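Local structure of thiamin pyrophosphokinase (Saccharomyces cerevisiae, 1IG0) at residues L261-W270 and N288-D299; C251-V262 and N274-S285. The protein catalyses the transfer of pyrophosphate from ATP to thiamine, yielding thiamine diphosphate and AMP, and is the only yeast enzyme able to make this cofactor. All coordinates share one frame; numbering follows the deposited sequence.

Contact 1: residues L261-W270 and N288-D299; sequences LVKETRGLKW and NRFVGDNCCFID. With VIB (3-(4-amino-2-methyl-pyrimidin-5-ylmethyl)-5-(2-hydroxy-ethyl)-4-methyl-thiazol-3-ium), chain C.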
loop_
_atom_site.group_PDB
_atom_site.type_symbol
_atom_site.label_atom_id
_atom_site.label_comp_id
_atom_site.label_asym_id
_atom_site.label_seq_id
_atom_site.Cartn_x
_atom_site.Cartn_y
_atom_site.Cartn_z
ATOM N N LEU B 261 9.949 15.961 9.184
ATOM C CA LEU B 261 9.760 16.367 10.565
ATOM C C LEU B 261 8.349 16.895 10.766
ATOM O O LEU B 261 7.889 17.753 10.014
ATOM C CB LEU B 261 10.773 17.461 10.921
ATOM C CG LEU B 261 10.735 18.087 12.318
ATOM C CD1 LEU B 261 11.160 17.062 13.365
ATOM C CD2 LEU B 261 11.666 19.293 12.353
ATOM N N VAL B 262 7.654 16.364 11.765
ATOM C CA VAL B 262 6.313 16.840 12.059
ATOM C C VAL B 262 6.522 17.955 13.072
ATOM O O VAL B 262 6.643 17.708 14.273
ATOM C CB VAL B 262 5.425 15.742 12.675
ATOM C CG1 VAL B 262 4.038 16.302 12.961
ATOM C CG2 VAL B 262 5.326 14.562 11.721
ATOM N N LYS B 263 6.591 19.183 12.572
ATOM C CA LYS B 263 6.810 20.341 13.425
ATOM C C LYS B 263 5.765 20.456 14.526
ATOM O O LYS B 263 6.093 20.724 15.685
ATOM C CB LYS B 263 6.818 21.618 12.585
ATOM C CG LYS B 263 7.010 22.878 13.407
ATOM C CD LYS B 263 7.313 24.084 12.538
ATOM C CE LYS B 263 7.545 25.314 13.398
ATOM N NZ LYS B 263 8.529 25.024 14.479
ATOM N N GLU B 264 4.505 20.248 14.162
ATOM C CA GLU B 264 3.424 20.337 15.130
ATOM C C GLU B 264 2.071 19.935 14.566
ATOM O O GLU B 264 1.783 20.140 13.387
ATOM C CB GLU B 264 3.331 21.768 15.677
ATOM C CG GLU B 264 1.994 22.105 16.327
ATOM C CD GLU B 264 1.912 23.546 16.791
ATOM O OE1 GLU B 264 2.327 24.441 16.025
ATOM O OE2 GLU B 264 1.421 23.784 17.914
ATOM N N THR B 265 1.250 19.343 15.426
ATOM C CA THR B 265 -0.101 18.950 15.065
ATOM C C THR B 265 -0.988 19.386 16.219
ATOM O O THR B 265 -0.555 19.404 17.372
ATOM C CB THR B 265 -0.255 17.426 14.885
ATOM O OG1 THR B 265 -0.073 16.767 16.145
ATOM C CG2 THR B 265 0.756 16.910 13.879
ATOM N N ARG B 266 -2.216 19.765 15.895
ATOM C CA ARG B 266 -3.190 20.185 16.890
ATOM C C ARG B 266 -4.517 19.580 16.456
ATOM O O ARG B 266 -4.965 19.807 15.334
ATOM C CB ARG B 266 -3.310 21.714 16.929
ATOM C CG ARG B 266 -2.065 22.448 17.402
ATOM C CD ARG B 266 -2.327 23.950 17.486
ATOM N NE ARG B 266 -1.185 24.686 18.023
ATOM C CZ ARG B 266 -1.171 26.000 18.235
ATOM N NH1 ARG B 266 -2.240 26.736 17.958
ATOM N NH2 ARG B 266 -0.083 26.582 18.723
ATOM N N GLY B 267 -5.135 18.792 17.326
ATOM C CA GLY B 267 -6.408 18.196 16.969
ATOM C C GLY B 267 -6.378 16.706 16.692
ATOM O O GLY B 267 -7.350 16.155 16.181
ATOM N N LEU B 268 -5.264 16.054 17.009
ATOM C CA LEU B 268 -5.142 14.612 16.819
ATOM C C LEU B 268 -5.115 13.975 18.207
ATOM O O LEU B 268 -4.561 14.554 19.143
ATOM C CB LEU B 268 -3.849 14.271 16.069
ATOM C CG LEU B 268 -3.713 14.689 14.600
ATOM C CD1 LEU B 268 -2.305 14.370 14.111
ATOM C CD2 LEU B 268 -4.750 13.960 13.755
ATOM N N LYS B 269 -5.720 12.797 18.341
ATOM C CA LYS B 269 -5.751 12.098 19.624
ATOM C C LYS B 269 -4.355 12.118 20.229
ATOM O O LYS B 269 -4.189 12.267 21.438
ATOM C CB LYS B 269 -6.221 10.655 19.431
ATOM C CG LYS B 269 -6.249 9.831 20.710
ATOM C CD LYS B 269 -7.210 10.388 21.750
ATOM C CE LYS B 269 -7.223 9.505 22.992
ATOM N NZ LYS B 269 -8.119 10.040 24.054
ATOM N N TRP B 270 -3.356 11.968 19.366
ATOM C CA TRP B 270 -1.962 12.001 19.774
ATOM C C TRP B 270 -1.280 13.114 18.982
ATOM O O TRP B 270 -0.912 12.925 17.822
ATOM C CB TRP B 270 -1.291 10.656 19.490
ATOM C CG TRP B 270 -1.722 9.573 20.434
ATOM C CD1 TRP B 270 -1.206 9.306 21.671
ATOM C CD2 TRP B 270 -2.778 8.627 20.226
ATOM N NE1 TRP B 270 -1.878 8.253 22.249
ATOM C CE2 TRP B 270 -2.851 7.820 21.386
ATOM C CE3 TRP B 270 -3.678 8.389 19.178
ATOM C CZ2 TRP B 270 -3.782 6.783 21.519
ATOM C CZ3 TRP B 270 -4.607 7.355 19.313
ATOM C CH2 TRP B 270 -4.652 6.570 20.478
ATOM N N ASN B 288 -4.036 6.957 14.344
ATOM C CA ASN B 288 -4.293 8.190 15.072
ATOM C C ASN B 288 -5.751 8.500 14.745
ATOM O O ASN B 288 -6.409 7.720 14.052
ATOM C CB ASN B 288 -3.393 9.321 14.567
ATOM C CG ASN B 288 -3.099 10.361 15.641
ATOM O OD1 ASN B 288 -3.962 10.704 16.451
ATOM N ND2 ASN B 288 -1.877 10.878 15.637
ATOM N N ARG B 289 -6.265 9.620 15.234
ATOM C CA ARG B 289 -7.647 9.983 14.951
ATOM C C ARG B 289 -7.877 11.451 15.282
ATOM O O ARG B 289 -7.180 12.024 16.117
ATOM C CB ARG B 289 -8.609 9.110 15.771
ATOM C CG ARG B 289 -8.753 9.542 17.222
ATOM C CD ARG B 289 -9.603 8.578 18.024
ATOM N NE ARG B 289 -8.901 7.327 18.279
ATOM C CZ ARG B 289 -8.764 6.779 19.480
ATOM N NH1 ARG B 289 -9.282 7.374 20.547
ATOM N NH2 ARG B 289 -8.112 5.633 19.612
ATOM N N PHE B 290 -8.851 12.059 14.614
ATOM C CA PHE B 290 -9.178 13.460 14.849
ATOM C C PHE B 290 -9.905 13.620 16.184
ATOM O O PHE B 290 -10.779 12.822 16.523
ATOM C CB PHE B 290 -10.093 13.987 13.737
ATOM C CG PHE B 290 -9.476 13.971 12.367
ATOM C CD1 PHE B 290 -10.238 13.597 11.264
ATOM C CD2 PHE B 290 -8.154 14.359 12.166
ATOM C CE1 PHE B 290 -9.697 13.609 9.982
ATOM C CE2 PHE B 290 -7.602 14.375 10.885
ATOM C CZ PHE B 290 -8.376 13.999 9.792
ATOM N N VAL B 291 -9.540 14.647 16.945
ATOM C CA VAL B 291 -10.199 14.922 18.216
ATOM C C VAL B 291 -10.666 16.369 18.218
ATOM O O VAL B 291 -11.447 16.783 19.074
ATOM C CB VAL B 291 -9.271 14.678 19.427
ATOM C CG1 VAL B 291 -8.931 13.202 19.517
ATOM C CG2 VAL B 291 -8.009 15.523 19.312
ATOM N N GLY B 292 -10.177 17.140 17.250
ATOM C CA GLY B 292 -10.586 18.526 17.144
ATOM C C GLY B 292 -12.055 18.544 16.768
ATOM O O GLY B 292 -12.473 17.819 15.865
ATOM N N ASP B 293 -12.841 19.356 17.466
ATOM C CA ASP B 293 -14.275 19.458 17.205
ATOM C C ASP B 293 -14.620 19.586 15.727
ATOM O O ASP B 293 -15.444 18.831 15.206
ATOM C CB ASP B 293 -14.862 20.666 17.940
ATOM C CG ASP B 293 -15.309 20.339 19.347
ATOM O OD1 ASP B 293 -15.665 21.286 20.080
ATOM O OD2 ASP B 293 -15.316 19.146 19.718
ATOM N N ASN B 294 -13.982 20.537 15.054
ATOM C CA ASN B 294 -14.267 20.790 13.647
ATOM C C ASN B 294 -13.047 20.909 12.738
ATOM O O ASN B 294 -13.197 21.171 11.544
ATOM C CB ASN B 294 -15.079 22.075 13.522
ATOM C CG ASN B 294 -14.347 23.274 14.091
ATOM O OD1 ASN B 294 -14.269 23.447 15.308
ATOM N ND2 ASN B 294 -13.787 24.096 13.213
ATOM N N CYS B 295 -11.849 20.738 13.283
ATOM C CA CYS B 295 -10.654 20.842 12.455
ATOM C C CYS B 295 -9.391 20.303 13.113
ATOM O O CYS B 295 -9.296 20.215 14.338
ATOM C CB CYS B 295 -10.432 22.298 12.027
ATOM S SG CYS B 295 -10.190 23.469 13.382
ATOM N N CYS B 296 -8.428 19.938 12.274
ATOM C CA CYS B 296 -7.149 19.405 12.716
ATOM C C CYS B 296 -6.035 20.123 11.961
ATOM O O CYS B 296 -6.136 20.337 10.752
ATOM C CB CYS B 296 -7.091 17.902 12.434
ATOM S SG CYS B 296 -5.512 17.132 12.818
ATOM N N PHE B 297 -4.979 20.494 12.675
ATOM C CA PHE B 297 -3.853 21.199 12.075
ATOM C C PHE B 297 -2.616 20.313 12.030
ATOM O O PHE B 297 -2.231 19.718 13.036
ATOM C CB PHE B 297 -3.546 22.466 12.878
ATOM C CG PHE B 297 -2.382 23.261 12.350
ATOM C CD1 PHE B 297 -2.463 23.915 11.123
ATOM C CD2 PHE B 297 -1.207 23.364 13.091
ATOM C CE1 PHE B 297 -1.388 24.667 10.642
ATOM C CE2 PHE B 297 -0.126 24.111 12.622
ATOM C CZ PHE B 297 -0.216 24.764 11.396
ATOM N N ILE B 298 -2.001 20.225 10.855
ATOM C CA ILE B 298 -0.794 19.424 10.680
ATOM C C ILE B 298 0.274 20.262 9.990
ATOM O O ILE B 298 0.068 20.756 8.882
ATOM C CB ILE B 298 -1.073 18.161 9.838
ATOM C CG1 ILE B 298 -2.058 17.256 10.582
ATOM C CG2 ILE B 298 0.231 17.409 9.571
ATOM C CD1 ILE B 298 -2.516 16.047 9.793
ATOM N N ASP B 299 1.412 20.421 10.658
ATOM C CA ASP B 299 2.515 21.211 10.127
ATOM C C ASP B 299 3.765 20.352 9.975
ATOM O O ASP B 299 4.413 20.000 10.963
ATOM C CB ASP B 299 2.805 22.387 11.063
ATOM C CG ASP B 299 3.881 23.315 10.528
ATOM O OD1 ASP B 299 4.464 23.007 9.468
ATOM O OD2 ASP B 299 4.143 24.353 11.169
HETATM C CM2 VIB C . 2.324 9.834 17.522
HETATM N N4A VIB C . 0.248 6.285 20.287
HETATM C CM4 VIB C . -3.765 3.577 18.682
HETATM O O1 VIB C . -1.840 0.098 16.126
HETATM C C7 VIB C . -3.016 0.150 16.940
HETATM C C6 VIB C . -2.657 0.724 18.335
HETATM C C2 VIB C . -0.268 3.766 17.827
HETATM S S1 VIB C . -0.095 1.985 17.742
HETATM C C5 VIB C . -1.846 2.006 18.173
HETATM C C4 VIB C . -2.319 3.274 18.317
HETATM N N3 VIB C . -1.422 4.177 18.123
HETATM C C7A VIB C . -1.689 5.640 18.223
HETATM C C4A VIB C . 0.278 7.010 19.079
HETATM N N3A VIB C . 1.245 8.025 18.905
HETATM C C2A VIB C . 1.293 8.757 17.708
HETATM N N1A VIB C . 0.368 8.477 16.685
HETATM C C6A VIB C . -0.599 7.465 16.856
HETATM C C5A VIB C . -0.651 6.728 18.052
HETATM O O HOH W 1 3.773 25.300 13.867
#

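Contact 2: residues C251-V262 and N274-S285; sequences CGLLPIGEATLV and NWPTSVVTGRVS. With VIB (3-(4-amino-2-methyl-pyrimidin-5-ylmethyl)-5-(2-hydroxy-ethyl)-4-methyl-thiazol-3-ium), chain C.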
loop_
_atom_site.group_PDB
_atom_site.type_symbol
_atom_site.label_atom_id
_atom_site.label_comp_id
_atom_site.label_asym_id
_atom_site.label_seq_id
_atom_site.Cartn_x
_atom_site.Cartn_y
_atom_site.Cartn_z
ATOM N N CYS B 251 -6.890 7.923 11.232
ATOM C CA CYS B 251 -6.097 8.572 10.196
ATOM C C CYS B 251 -4.627 8.308 10.460
ATOM O O CYS B 251 -4.253 7.884 11.555
ATOM C CB CYS B 251 -6.353 10.082 10.181
ATOM S SG CYS B 251 -5.791 10.984 11.648
ATOM N N GLY B 252 -3.795 8.560 9.458
ATOM C CA GLY B 252 -2.374 8.335 9.620
ATOM C C GLY B 252 -1.527 9.323 8.849
ATOM O O GLY B 252 -1.892 9.750 7.753
ATOM N N LEU B 253 -0.398 9.703 9.437
ATOM C CA LEU B 253 0.534 10.628 8.803
ATOM C C LEU B 253 1.625 9.739 8.220
ATOM O O LEU B 253 2.435 9.177 8.955
ATOM C CB LEU B 253 1.108 11.599 9.840
ATOM C CG LEU B 253 0.162 12.712 10.318
ATOM C CD1 LEU B 253 -1.093 12.121 10.947
ATOM C CD2 LEU B 253 0.891 13.599 11.315
ATOM N N LEU B 254 1.647 9.626 6.896
ATOM C CA LEU B 254 2.582 8.736 6.221
ATOM C C LEU B 254 3.679 9.388 5.387
ATOM O O LEU B 254 3.412 9.924 4.310
ATOM C CB LEU B 254 1.776 7.787 5.335
ATOM C CG LEU B 254 0.444 7.356 5.964
ATOM C CD1 LEU B 254 -0.408 6.626 4.937
ATOM C CD2 LEU B 254 0.707 6.474 7.182
ATOM N N PRO B 255 4.932 9.337 5.870
ATOM C CA PRO B 255 6.069 9.922 5.154
ATOM C C PRO B 255 6.603 8.917 4.134
ATOM O O PRO B 255 7.764 8.510 4.190
ATOM C CB PRO B 255 7.061 10.200 6.274
ATOM C CG PRO B 255 6.861 9.015 7.165
ATOM C CD PRO B 255 5.339 8.907 7.222
ATOM N N ILE B 256 5.739 8.518 3.210
ATOM C CA ILE B 256 6.100 7.553 2.182
ATOM C C ILE B 256 7.069 8.172 1.180
ATOM O O ILE B 256 6.805 9.234 0.626
ATOM C CB ILE B 256 4.842 7.065 1.429
ATOM C CG1 ILE B 256 3.759 6.664 2.433
ATOM C CG2 ILE B 256 5.191 5.879 0.532
ATOM C CD1 ILE B 256 2.427 6.302 1.791
ATOM N N GLY B 257 8.200 7.512 0.958
ATOM C CA GLY B 257 9.166 8.028 0.004
ATOM C C GLY B 257 10.276 8.896 0.566
ATOM O O GLY B 257 11.386 8.908 0.030
ATOM N N GLU B 258 9.993 9.635 1.633
ATOM C CA GLU B 258 11.017 10.484 2.227
ATOM C C GLU B 258 10.688 10.884 3.661
ATOM O O GLU B 258 9.566 11.285 3.968
ATOM C CB GLU B 258 11.239 11.726 1.347
ATOM C CG GLU B 258 10.686 13.042 1.879
ATOM C CD GLU B 258 10.995 14.209 0.952
ATOM O OE1 GLU B 258 12.103 14.232 0.376
ATOM O OE2 GLU B 258 10.140 15.108 0.804
ATOM N N ALA B 259 11.678 10.754 4.539
ATOM C CA ALA B 259 11.512 11.106 5.941
ATOM C C ALA B 259 11.357 12.612 6.063
ATOM O O ALA B 259 11.772 13.361 5.180
ATOM C CB ALA B 259 12.719 10.645 6.739
ATOM N N THR B 260 10.751 13.056 7.157
ATOM C CA THR B 260 10.560 14.479 7.380
ATOM C C THR B 260 10.395 14.755 8.865
ATOM O O THR B 260 10.666 13.895 9.704
ATOM C CB THR B 260 9.323 15.010 6.609
ATOM O OG1 THR B 260 9.254 16.437 6.731
ATOM C CG2 THR B 260 8.042 14.388 7.152
ATOM N N LEU B 261 9.949 15.961 9.184
ATOM C CA LEU B 261 9.760 16.367 10.565
ATOM C C LEU B 261 8.349 16.895 10.766
ATOM O O LEU B 261 7.889 17.753 10.014
ATOM C CB LEU B 261 10.773 17.461 10.921
ATOM C CG LEU B 261 10.735 18.087 12.318
ATOM C CD1 LEU B 261 11.160 17.062 13.365
ATOM C CD2 LEU B 261 11.666 19.293 12.353
ATOM N N VAL B 262 7.654 16.364 11.765
ATOM C CA VAL B 262 6.313 16.840 12.059
ATOM C C VAL B 262 6.522 17.955 13.072
ATOM O O VAL B 262 6.643 17.708 14.273
ATOM C CB VAL B 262 5.425 15.742 12.675
ATOM C CG1 VAL B 262 4.038 16.302 12.961
ATOM C CG2 VAL B 262 5.326 14.562 11.721
ATOM N N ASN B 274 7.995 18.830 17.036
ATOM C CA ASN B 274 9.405 18.539 16.771
ATOM C C ASN B 274 9.560 17.022 16.794
ATOM O O ASN B 274 10.462 16.479 17.433
ATOM C CB ASN B 274 10.286 19.174 17.852
ATOM C CG ASN B 274 9.989 20.648 18.054
ATOM O OD1 ASN B 274 9.994 21.429 17.103
ATOM N ND2 ASN B 274 9.728 21.037 19.298
ATOM N N TRP B 275 8.663 16.354 16.075
ATOM C CA TRP B 275 8.596 14.899 16.017
ATOM C C TRP B 275 9.085 14.332 14.681
ATOM O O TRP B 275 8.375 14.395 13.677
ATOM C CB TRP B 275 7.139 14.490 16.244
ATOM C CG TRP B 275 6.913 13.104 16.737
ATOM C CD1 TRP B 275 7.032 12.663 18.022
ATOM C CD2 TRP B 275 6.460 11.985 15.967
ATOM N NE1 TRP B 275 6.672 11.341 18.105
ATOM C CE2 TRP B 275 6.316 10.899 16.857
ATOM C CE3 TRP B 275 6.158 11.796 14.612
ATOM C CZ2 TRP B 275 5.883 9.636 16.436
ATOM C CZ3 TRP B 275 5.725 10.539 14.193
ATOM C CH2 TRP B 275 5.592 9.477 15.105
ATOM N N PRO B 276 10.307 13.777 14.651
ATOM C CA PRO B 276 10.831 13.212 13.402
ATOM C C PRO B 276 9.993 12.009 12.972
ATOM O O PRO B 276 9.590 11.204 13.809
ATOM C CB PRO B 276 12.256 12.806 13.777
ATOM C CG PRO B 276 12.612 13.761 14.871
ATOM C CD PRO B 276 11.348 13.788 15.693
ATOM N N THR B 277 9.729 11.882 11.675
ATOM C CA THR B 277 8.939 10.758 11.182
ATOM C C THR B 277 9.584 10.123 9.953
ATOM O O THR B 277 10.025 10.821 9.038
ATOM C CB THR B 277 7.492 11.195 10.844
ATOM O OG1 THR B 277 6.710 10.045 10.493
ATOM C CG2 THR B 277 7.486 12.198 9.693
ATOM N N SER B 278 9.640 8.795 9.944
ATOM C CA SER B 278 10.242 8.059 8.838
ATOM C C SER B 278 9.798 6.602 8.787
ATOM O O SER B 278 9.689 5.939 9.819
ATOM C CB SER B 278 11.767 8.107 8.950
ATOM O OG SER B 278 12.365 7.135 8.109
ATOM N N VAL B 279 9.548 6.108 7.580
ATOM C CA VAL B 279 9.138 4.723 7.392
ATOM C C VAL B 279 10.298 3.792 7.737
ATOM O O VAL B 279 10.091 2.667 8.191
ATOM C CB VAL B 279 8.703 4.463 5.926
ATOM C CG1 VAL B 279 8.516 2.965 5.683
ATOM C CG2 VAL B 279 7.412 5.207 5.632
ATOM N N VAL B 280 11.518 4.276 7.530
ATOM C CA VAL B 280 12.714 3.486 7.799
ATOM C C VAL B 280 12.999 3.312 9.288
ATOM O O VAL B 280 13.451 2.249 9.716
ATOM C CB VAL B 280 13.956 4.112 7.122
ATOM C CG1 VAL B 280 15.182 3.244 7.375
ATOM C CG2 VAL B 280 13.705 4.269 5.621
ATOM N N THR B 281 12.737 4.348 10.081
ATOM C CA THR B 281 12.978 4.271 11.519
ATOM C C THR B 281 11.772 3.676 12.237
ATOM O O THR B 281 11.853 3.306 13.409
ATOM C CB THR B 281 13.262 5.660 12.128
ATOM O OG1 THR B 281 12.101 6.487 11.993
ATOM C CG2 THR B 281 14.441 6.324 11.428
ATOM N N GLY B 282 10.652 3.589 11.527
ATOM C CA GLY B 282 9.448 3.033 12.114
ATOM C C GLY B 282 8.633 4.073 12.856
ATOM O O GLY B 282 7.569 3.768 13.400
ATOM N N ARG B 283 9.133 5.304 12.888
ATOM C CA ARG B 283 8.430 6.386 13.565
ATOM C C ARG B 283 7.367 6.968 12.646
ATOM O O ARG B 283 7.593 7.963 11.958
ATOM C CB ARG B 283 9.411 7.480 13.993
ATOM C CG ARG B 283 10.265 7.106 15.200
ATOM C CD ARG B 283 11.316 8.170 15.483
ATOM N NE ARG B 283 10.730 9.502 15.619
ATOM C CZ ARG B 283 10.186 9.977 16.735
ATOM N NH1 ARG B 283 10.156 9.233 17.832
ATOM N NH2 ARG B 283 9.657 11.192 16.748
ATOM N N VAL B 284 6.201 6.331 12.647
ATOM C CA VAL B 284 5.076 6.752 11.821
ATOM C C VAL B 284 3.801 6.764 12.653
ATOM O O VAL B 284 3.483 5.784 13.328
ATOM C CB VAL B 284 4.872 5.789 10.629
ATOM C CG1 VAL B 284 3.631 6.179 9.845
ATOM C CG2 VAL B 284 6.094 5.813 9.728
ATOM N N SER B 285 3.076 7.875 12.602
ATOM C CA SER B 285 1.835 8.001 13.351
ATOM C C SER B 285 0.715 7.240 12.652
ATOM O O SER B 285 0.100 7.740 11.711
ATOM C CB SER B 285 1.448 9.474 13.496
ATOM O OG SER B 285 0.269 9.610 14.272
HETATM C CM2 VIB C . 2.324 9.834 17.522
HETATM N N4A VIB C . 0.248 6.285 20.287
HETATM C CM4 VIB C . -3.765 3.577 18.682
HETATM O O1 VIB C . -1.840 0.098 16.126
HETATM C C7 VIB C . -3.016 0.150 16.940
HETATM C C6 VIB C . -2.657 0.724 18.335
HETATM C C2 VIB C . -0.268 3.766 17.827
HETATM S S1 VIB C . -0.095 1.985 17.742
HETATM C C5 VIB C . -1.846 2.006 18.173
HETATM C C4 VIB C . -2.319 3.274 18.317
HETATM N N3 VIB C . -1.422 4.177 18.123
HETATM C C7A VIB C . -1.689 5.640 18.223
HETATM C C4A VIB C . 0.278 7.010 19.079
HETATM N N3A VIB C . 1.245 8.025 18.905
HETATM C C2A VIB C . 1.293 8.757 17.708
HETATM N N1A VIB C . 0.368 8.477 16.685
HETATM C C6A VIB C . -0.599 7.465 16.856
HETATM C C5A VIB C . -0.651 6.728 18.052
HETATM O O HOH W 2 3.975 10.080 11.061
HETATM O O HOH W 3 10.055 8.007 5.417
#

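Contact 1: residues L261-W270 and N288-D299
Asn288 and Trp270 grip each other by amide and backbone: Asn288 OD1 takes the N-H of Trp270 at 3.2 Å, while Asn288 ND2 gives a nearly straight bond, 174° at the hydrogen, to Trp270 O. The same OD1 also accepts the N-H of Arg289; with a further bond from ND2 to Ser285 OG, four bonds fix the amide's orientation. OD1 lies in the indole plane, at the ring edge, with the amide turned 66° from the ring. One indole face carries the bound thiamine, whose bridging carbon C7A sits 3.5 Å from Trp270 CE3; CG of Lys269 packs on the opposite face. The guanidinium of Arg289 meets the six-membered end of the indole through NH2, 3.7 Å from Trp270 CH2, the planes 80° apart. Bent at chi3, Arg289 runs alongside Lys269; these like charges share Glu10 as a salt-bridge partner, and Lys269 NZ also bonds Asn8 O.

Behind this pair, Lys269 N bonds Arg289 O, and Leu268 presses CD2 on Cys296 SG (3.4 Å) and on the Phe290 ring. Gly267 O receives Val291 N and Gly292 N from one face of its carbonyl plane. A side chain on Gly267 would run into Cys295 O and Cys296 CA. Farther back, strands 261-266 and 295-299 pair antiparallel, with Arg266 N and O bonded to Phe297. Lys263 and Glu264 both face Asp299 in a classic beta bulge. A water donates to Glu264 OE1 (2.7 Å) and Asp299 OD2, bridging the two carboxylates, and Glu264 OE2 is salt-bridged to Arg266 NE, while Arg266 NH1 is salt-bridged to Asp17.

The chemistry is thus divided: an indole face for the flat pyrimidine of thiamine, and an amide that ties Trp270 N and O to segment 288-299 and so holds that residue.

Contact 2: residues C251-V262 and N274-S285
Leu253 N bonds Ser285 O at 3.0 Å, and a water takes over beside it, donating to Leu253 O and Thr277 OG1 and accepting from Ser285 N. Ser285 OG, anti to its own amide nitrogen (chi1 -178°), donates to N1A of the thiamine pyrimidine at 2.7 Å. Leu254 CD2 then touches Val284 CG1. Pro255, centre of an inverse gamma turn, lays CG 3.5 Å from Thr277 OG1, whose proton goes to Arg283 O; a second water joins Pro255 O to Val279 N. Ala259 CB comes tight against Ser278 CB. At Thr260, both backbone bonds to Thr277 form, and the CG2 methyls press together at 3.4 Å. Replacing Thr277 with glycine would probably leave a gap beside Pro255 and the Thr260 methyl, and cost Arg283 O and the first water a partner. Leu261 CD1 lies on Pro276, and Val262 CG2 meets the edge of the Trp275 indole, with the thiamine methyl CM2 3.7 Å from Trp275 CZ2 and Arg283 NH2 over one face. Asn274 and Trp275 both face Val262, a G1 bulge. Within this chain, strand 275-277 is outermost in the sheet, next to 260-266, while Leu253 and Thr260 pack on strand 304-310.

In the fold
Contacts 1 and 2 have centres 14 Å apart in the vitamin B1 binding domain, and share Leu261 and Val262. Their segments alternate along the chain: 251-262 runs into 261-270, then come 274-285 and 288-299. Strand 260-266 serves both, pairing with 295-300 in contact 1 and with 275-277 in contact 2. The other sheet also joins them, since strand 288-289 lies beside 248-254, with Asn288 O probably bonded to Cys251 N. Asn288 ND2 of contact 1 also bonds Ser285 OG of contact 2. The two contacts thus build neighbouring walls of one thiamine site, which Gln122 and Tyr123 of the second subunit complete across the dimer.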